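PDB 5AWO: isomaltodextranase from Arthrobacter globiformis, which hydrolyses (1->6)-alpha-D-glucosidic linkages in polysaccharides such as dextran, removing successive isomaltose units from the non-reducing chain ends. Local coordinates for residues I312-F317 with A339-A344; M332-V337 with K362-L367. One frame throughout, in Å; residues are numbered along the deposited sequence.

Interaction 1: residues I312-F317 with A339-A344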
loop_
_atom_site.group_PDB
_atom_site.type_symbol
_atom_site.label_atom_id
_atom_site.label_comp_id
_atom_site.label_asym_id
_atom_site.label_seq_id
_atom_site.Cartn_x
_atom_site.Cartn_y
_atom_site.Cartn_z
ATOM N N ILE A 312 -0.053 -1.713 0.998
ATOM C CA ILE A 312 -0.073 -0.277 0.718
ATOM C C ILE A 312 -0.513 -0.060 -0.734
ATOM O O ILE A 312 0.035 -0.665 -1.657
ATOM C CB ILE A 312 1.296 0.367 1.004
ATOM C CG1 ILE A 312 1.590 0.362 2.505
ATOM C CG2 ILE A 312 1.349 1.806 0.484
ATOM C CD1 ILE A 312 3.015 0.565 2.887
ATOM N N LEU A 313 -1.556 0.735 -0.933
ATOM C CA LEU A 313 -2.039 1.036 -2.281
ATOM C C LEU A 313 -1.247 2.174 -2.908
ATOM O O LEU A 313 -1.008 3.195 -2.284
ATOM C CB LEU A 313 -3.536 1.349 -2.240
ATOM C CG LEU A 313 -4.420 0.339 -1.521
ATOM C CD1 LEU A 313 -5.889 0.707 -1.659
ATOM C CD2 LEU A 313 -4.192 -1.091 -1.996
ATOM N N ASP A 314 -0.834 1.952 -4.149
ATOM C CA ASP A 314 0.080 2.827 -4.861
ATOM C C ASP A 314 -0.652 3.547 -5.974
ATOM O O ASP A 314 -1.038 2.926 -6.945
ATOM C CB ASP A 314 1.240 1.965 -5.385
ATOM C CG ASP A 314 2.258 2.711 -6.244
ATOM O OD1 ASP A 314 2.200 3.936 -6.377
ATOM O OD2 ASP A 314 3.150 2.005 -6.795
ATOM N N GLY A 315 -0.821 4.864 -5.813
ATOM C CA GLY A 315 -1.446 5.702 -6.828
ATOM C C GLY A 315 -0.507 6.283 -7.853
ATOM O O GLY A 315 -0.884 7.192 -8.582
ATOM N N ASP A 316 0.712 5.754 -7.931
ATOM C CA ASP A 316 1.693 6.095 -8.962
ATOM C C ASP A 316 2.350 7.436 -8.701
ATOM O O ASP A 316 2.701 7.713 -7.539
ATOM C CB ASP A 316 1.153 5.919 -10.394
ATOM C CG ASP A 316 2.253 5.592 -11.386
ATOM O OD1 ASP A 316 3.116 4.752 -11.053
ATOM O OD2 ASP A 316 2.197 6.126 -12.534
ATOM N N PHE A 317 2.533 8.270 -9.723
ATOM C CA PHE A 317 3.383 9.438 -9.621
ATOM C C PHE A 317 2.590 10.717 -9.658
ATOM O O PHE A 317 1.597 10.808 -10.393
ATOM C CB PHE A 317 4.380 9.478 -10.784
ATOM C CG PHE A 317 5.223 8.249 -10.877
ATOM C CD1 PHE A 317 5.887 7.755 -9.761
ATOM C CD2 PHE A 317 5.371 7.588 -12.072
ATOM C CE1 PHE A 317 6.660 6.589 -9.845
ATOM C CE2 PHE A 317 6.166 6.439 -12.164
ATOM C CZ PHE A 317 6.788 5.928 -11.047
ATOM N N ALA A 339 -5.197 7.979 1.184
ATOM C CA ALA A 339 -5.194 6.560 0.930
ATOM C C ALA A 339 -3.970 5.829 1.501
ATOM O O ALA A 339 -3.894 4.587 1.431
ATOM C CB ALA A 339 -5.289 6.321 -0.570
ATOM N N GLY A 340 -3.041 6.555 2.123
ATOM C CA GLY A 340 -1.825 5.938 2.645
ATOM C C GLY A 340 -0.821 5.550 1.596
ATOM O O GLY A 340 0.107 4.766 1.836
ATOM N N SER A 341 -0.946 6.122 0.410
ATOM C CA SER A 341 -0.091 5.768 -0.699
ATOM C C SER A 341 1.314 6.271 -0.510
ATOM O O SER A 341 1.548 7.247 0.192
ATOM C CB SER A 341 -0.669 6.426 -1.965
ATOM O OG SER A 341 0.075 6.201 -3.154
ATOM N N PRO A 342 2.273 5.673 -1.228
ATOM C CA PRO A 342 3.522 6.406 -1.469
ATOM C C PRO A 342 3.270 7.824 -1.978
ATOM O O PRO A 342 2.267 8.071 -2.692
ATOM C CB PRO A 342 4.197 5.599 -2.586
ATOM C CG PRO A 342 3.076 4.832 -3.217
ATOM C CD PRO A 342 2.197 4.465 -2.066
ATOM N N LEU A 343 4.168 8.724 -1.613
ATOM C CA LEU A 343 4.126 10.114 -2.066
ATOM C C LEU A 343 5.303 10.249 -2.993
ATOM O O LEU A 343 6.432 10.471 -2.547
ATOM C CB LEU A 343 4.181 11.085 -0.873
ATOM C CG LEU A 343 3.107 10.831 0.189
ATOM C CD1 LEU A 343 3.292 11.767 1.374
ATOM C CD2 LEU A 343 1.695 10.918 -0.369
ATOM N N ALA A 344 5.067 10.057 -4.291
ATOM C CA ALA A 344 6.083 9.932 -5.306
ATOM C C ALA A 344 6.038 11.139 -6.233
ATOM O O ALA A 344 5.161 11.239 -7.113
ATOM C CB ALA A 344 5.875 8.643 -6.076
HETATM O O HOH W 1 -2.723 2.004 1.433
HETATM O O HOH W 2 2.381 9.457 -5.257
#
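Ser341 sits where the two segments come closest, and it is the residue that joins them directly. Its OG, anti to the backbone N (chi1 179°), accepts from Gly315 N at 3.1 Å in an almost straight bond (178° at the hydrogen). The same hydroxyl donates a hydrogen bond to Pro342 O, OG to O 2.9 Å, on a lone pair in the carbonyl plane, so both bonds fix its rotation. Packing is tight here: Leu313 O lies 3.2 Å from Ser341 CA in a CA-H...O contact, and Pro342 CG reaches Asp314 OD1 at 3.4 Å, the two side chains crossing nearly at right angles. An alanine in place of Ser341 removes the acceptor of Gly315 N, and would probably loosen the turn after strand 312-314. These are the seventh and eighth strands of the TIM barrel, parallel neighbours linked through helix 326-339, which ends in a Schellman motif at Gly340. The looser parts hold water: one bridges from Leu313 N to Ala339 O at that end, and another fills the wider step after Pro342, accepting from Ala344 N and donating to Asp316 O and Pro342 O. The chains close up again at Phe317 and Ala344, where Ala344 CB sits at the edge of the Phe317 ring, in its plane, 3.8 Å from CD1, and near Asp316 O. Asp314 OD1 takes the N-H of Asp316 in an Asx turn, N to OD1 2.8 Å, while the Asp316 carboxylate pairs with Arg265 and Arg199, its side chain about 8 Å from that of Asp201, the probable nucleophile.

Interaction 2: residues M332-V337 with K362-L367; sequences MMNLMV and KEVLQL
Met333 reaches from helix 326-339 toward helix 362-370. Its CB points at the other helix but touches nothing on 362-367; CG, anti to the backbone N, comes to 4.4 Å from Val364 CG1, a loose contact. There the chain bends (chi2 66°), SD only carries it onward, and the extended last torsion sets CE against Leu365 CD2 at 3.9 Å, the two side chains crossing at about a right angle. One turn on, Val337 splits its two methyls between two partners. CG2 meets Val364 CG1 at 3.9 Å, while CG1, anti to the backbone N, rests on Leu367 CB, also at 3.9 Å. No hydrogen bond crosses, so the contact is held mainly by methyl and methylene packing. The axes run in the same general direction, 25° apart and 10.3 Å at closest approach, as adjacent outer helices of a TIM barrel do. On the barrel side, Leu343 of strand 343-345 lies against Met333, Val337 and Leu365; on the other, Leu367 packs on strand 460-466 of the C-terminal beta sandwich, and Asn334 hydrogen-bonds Trp440 through OD1 and Ser460 through ND2.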
loop_
_atom_site.group_PDB
_atom_site.type_symbol
_atom_site.label_atom_id
_atom_site.label_comp_id
_atom_site.label_asym_id
_atom_site.label_seq_id
_atom_site.Cartn_x
_atom_site.Cartn_y
_atom_site.Cartn_z
ATOM N N MET A 332 -4.761 16.242 -5.787
ATOM C CA MET A 332 -3.805 15.172 -6.090
ATOM C C MET A 332 -3.105 14.705 -4.808
ATOM O O MET A 332 -3.093 13.512 -4.476
ATOM C CB MET A 332 -2.792 15.703 -7.129
ATOM C CG MET A 332 -1.639 14.772 -7.439
ATOM S SD MET A 332 -0.287 15.633 -8.243
ATOM C CE MET A 332 0.316 16.586 -6.888
ATOM N N MET A 333 -2.492 15.663 -4.106
ATOM C CA MET A 333 -1.716 15.321 -2.919
ATOM C C MET A 333 -2.632 14.764 -1.831
ATOM O O MET A 333 -2.342 13.741 -1.206
ATOM C CB MET A 333 -0.995 16.558 -2.416
ATOM C CG MET A 333 -0.123 16.343 -1.193
ATOM S SD MET A 333 1.276 15.258 -1.582
ATOM C CE MET A 333 2.158 15.255 -0.015
ATOM N N ASN A 334 -3.793 15.385 -1.639
ATOM C CA ASN A 334 -4.707 14.956 -0.588
ATOM C C ASN A 334 -5.216 13.524 -0.803
ATOM O O ASN A 334 -5.402 12.756 0.165
ATOM C CB ASN A 334 -5.905 15.908 -0.496
ATOM C CG ASN A 334 -5.575 17.254 0.117
ATOM O OD1 ASN A 334 -4.549 17.420 0.789
ATOM N ND2 ASN A 334 -6.447 18.240 -0.125
ATOM N N LEU A 335 -5.437 13.130 -2.050
ATOM C CA LEU A 335 -5.874 11.767 -2.322
ATOM C C LEU A 335 -4.795 10.756 -1.967
ATOM O O LEU A 335 -5.078 9.723 -1.351
ATOM C CB LEU A 335 -6.266 11.610 -3.806
ATOM C CG LEU A 335 -6.739 10.208 -4.215
ATOM C CD1 LEU A 335 -7.981 9.742 -3.467
ATOM C CD2 LEU A 335 -6.996 10.150 -5.743
ATOM N N MET A 336 -3.559 11.029 -2.365
ATOM C CA MET A 336 -2.462 10.097 -2.069
ATOM C C MET A 336 -2.307 9.942 -0.558
ATOM O O MET A 336 -2.155 8.823 -0.041
ATOM C CB MET A 336 -1.127 10.562 -2.691
ATOM C CG MET A 336 -1.142 10.772 -4.205
ATOM S SD MET A 336 -1.609 9.291 -5.121
ATOM C CE MET A 336 -1.484 9.965 -6.773
ATOM N N VAL A 337 -2.345 11.064 0.146
ATOM C CA VAL A 337 -2.193 11.017 1.599
ATOM C C VAL A 337 -3.385 10.304 2.255
ATOM O O VAL A 337 -3.221 9.436 3.144
ATOM C CB VAL A 337 -1.985 12.429 2.195
ATOM C CG1 VAL A 337 -2.075 12.421 3.718
ATOM C CG2 VAL A 337 -0.678 12.986 1.710
ATOM N N LYS A 362 3.756 20.657 6.020
ATOM C CA LYS A 362 4.180 19.819 7.136
ATOM C C LYS A 362 3.013 19.119 7.812
ATOM O O LYS A 362 3.167 17.977 8.266
ATOM C CB LYS A 362 5.010 20.637 8.144
ATOM C CG LYS A 362 6.392 21.026 7.611
ATOM C CD LYS A 362 6.971 22.237 8.359
ATOM C CE LYS A 362 8.184 22.860 7.656
ATOM N NZ LYS A 362 7.920 23.914 6.619
ATOM N N GLU A 363 1.850 19.766 7.900
ATOM C CA GLU A 363 0.714 19.162 8.572
ATOM C C GLU A 363 0.106 18.016 7.761
ATOM O O GLU A 363 -0.330 17.023 8.307
ATOM C CB GLU A 363 -0.357 20.200 8.905
ATOM C CG GLU A 363 0.163 21.337 9.762
ATOM C CD GLU A 363 -0.957 22.006 10.524
ATOM O OE1 GLU A 363 -1.569 21.349 11.380
ATOM O OE2 GLU A 363 -1.242 23.191 10.242
ATOM N N VAL A 364 0.047 18.184 6.443
ATOM C CA VAL A 364 -0.409 17.123 5.544
ATOM C C VAL A 364 0.593 15.976 5.584
ATOM O O VAL A 364 0.204 14.818 5.736
ATOM C CB VAL A 364 -0.652 17.678 4.127
ATOM C CG1 VAL A 364 -0.935 16.554 3.145
ATOM C CG2 VAL A 364 -1.821 18.668 4.123
ATOM N N LEU A 365 1.879 16.301 5.518
ATOM C CA LEU A 365 2.911 15.264 5.626
ATOM C C LEU A 365 2.818 14.517 6.955
ATOM O O LEU A 365 3.089 13.303 7.004
ATOM C CB LEU A 365 4.318 15.813 5.430
ATOM C CG LEU A 365 4.635 16.280 3.996
ATOM C CD1 LEU A 365 5.978 17.000 3.973
ATOM C CD2 LEU A 365 4.591 15.129 3.008
ATOM N N GLN A 366 2.467 15.222 8.024
ATOM C CA GLN A 366 2.431 14.580 9.320
ATOM C C GLN A 366 1.452 13.423 9.314
ATOM O O GLN A 366 1.683 12.428 9.998
ATOM C CB GLN A 366 2.098 15.582 10.416
ATOM C CG GLN A 366 2.378 15.049 11.812
ATOM C CD GLN A 366 3.854 14.859 12.061
ATOM O OE1 GLN A 366 4.645 15.752 11.787
ATOM N NE2 GLN A 366 4.242 13.674 12.549
ATOM N N LEU A 367 0.359 13.505 8.544
ATOM C CA LEU A 367 -0.573 12.378 8.429
ATOM C C LEU A 367 0.139 11.133 7.869
ATOM O O LEU A 367 -0.007 10.012 8.365
ATOM C CB LEU A 367 -1.766 12.722 7.547
ATOM C CG LEU A 367 -2.769 13.727 8.108
ATOM C CD1 LEU A 367 -3.794 14.131 7.059
ATOM C CD2 LEU A 367 -3.489 13.205 9.344
#

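How the interactions relate
Helix 326-339 takes part in interaction 2 through its C-terminal half and leads directly into 339-344 of interaction 1; strand 343-345, part of interaction 1, packs beneath interaction 2. Both are buried, but interaction 1 lies in the barrel wall beside the probable catalytic residues and relies on a hydroxyl, carbonyls, carboxylates and bridging waters. Interaction 2 is outside the wall, away from the active site, and almost wholly apolar where the segments meet, with exposed Lys362 and Gln366 on the far side of its second helix. Met336 bridges them: its O probably accepts from Ser341 N, its CE packs on Gly315 O, and Leu343 leans on its CB.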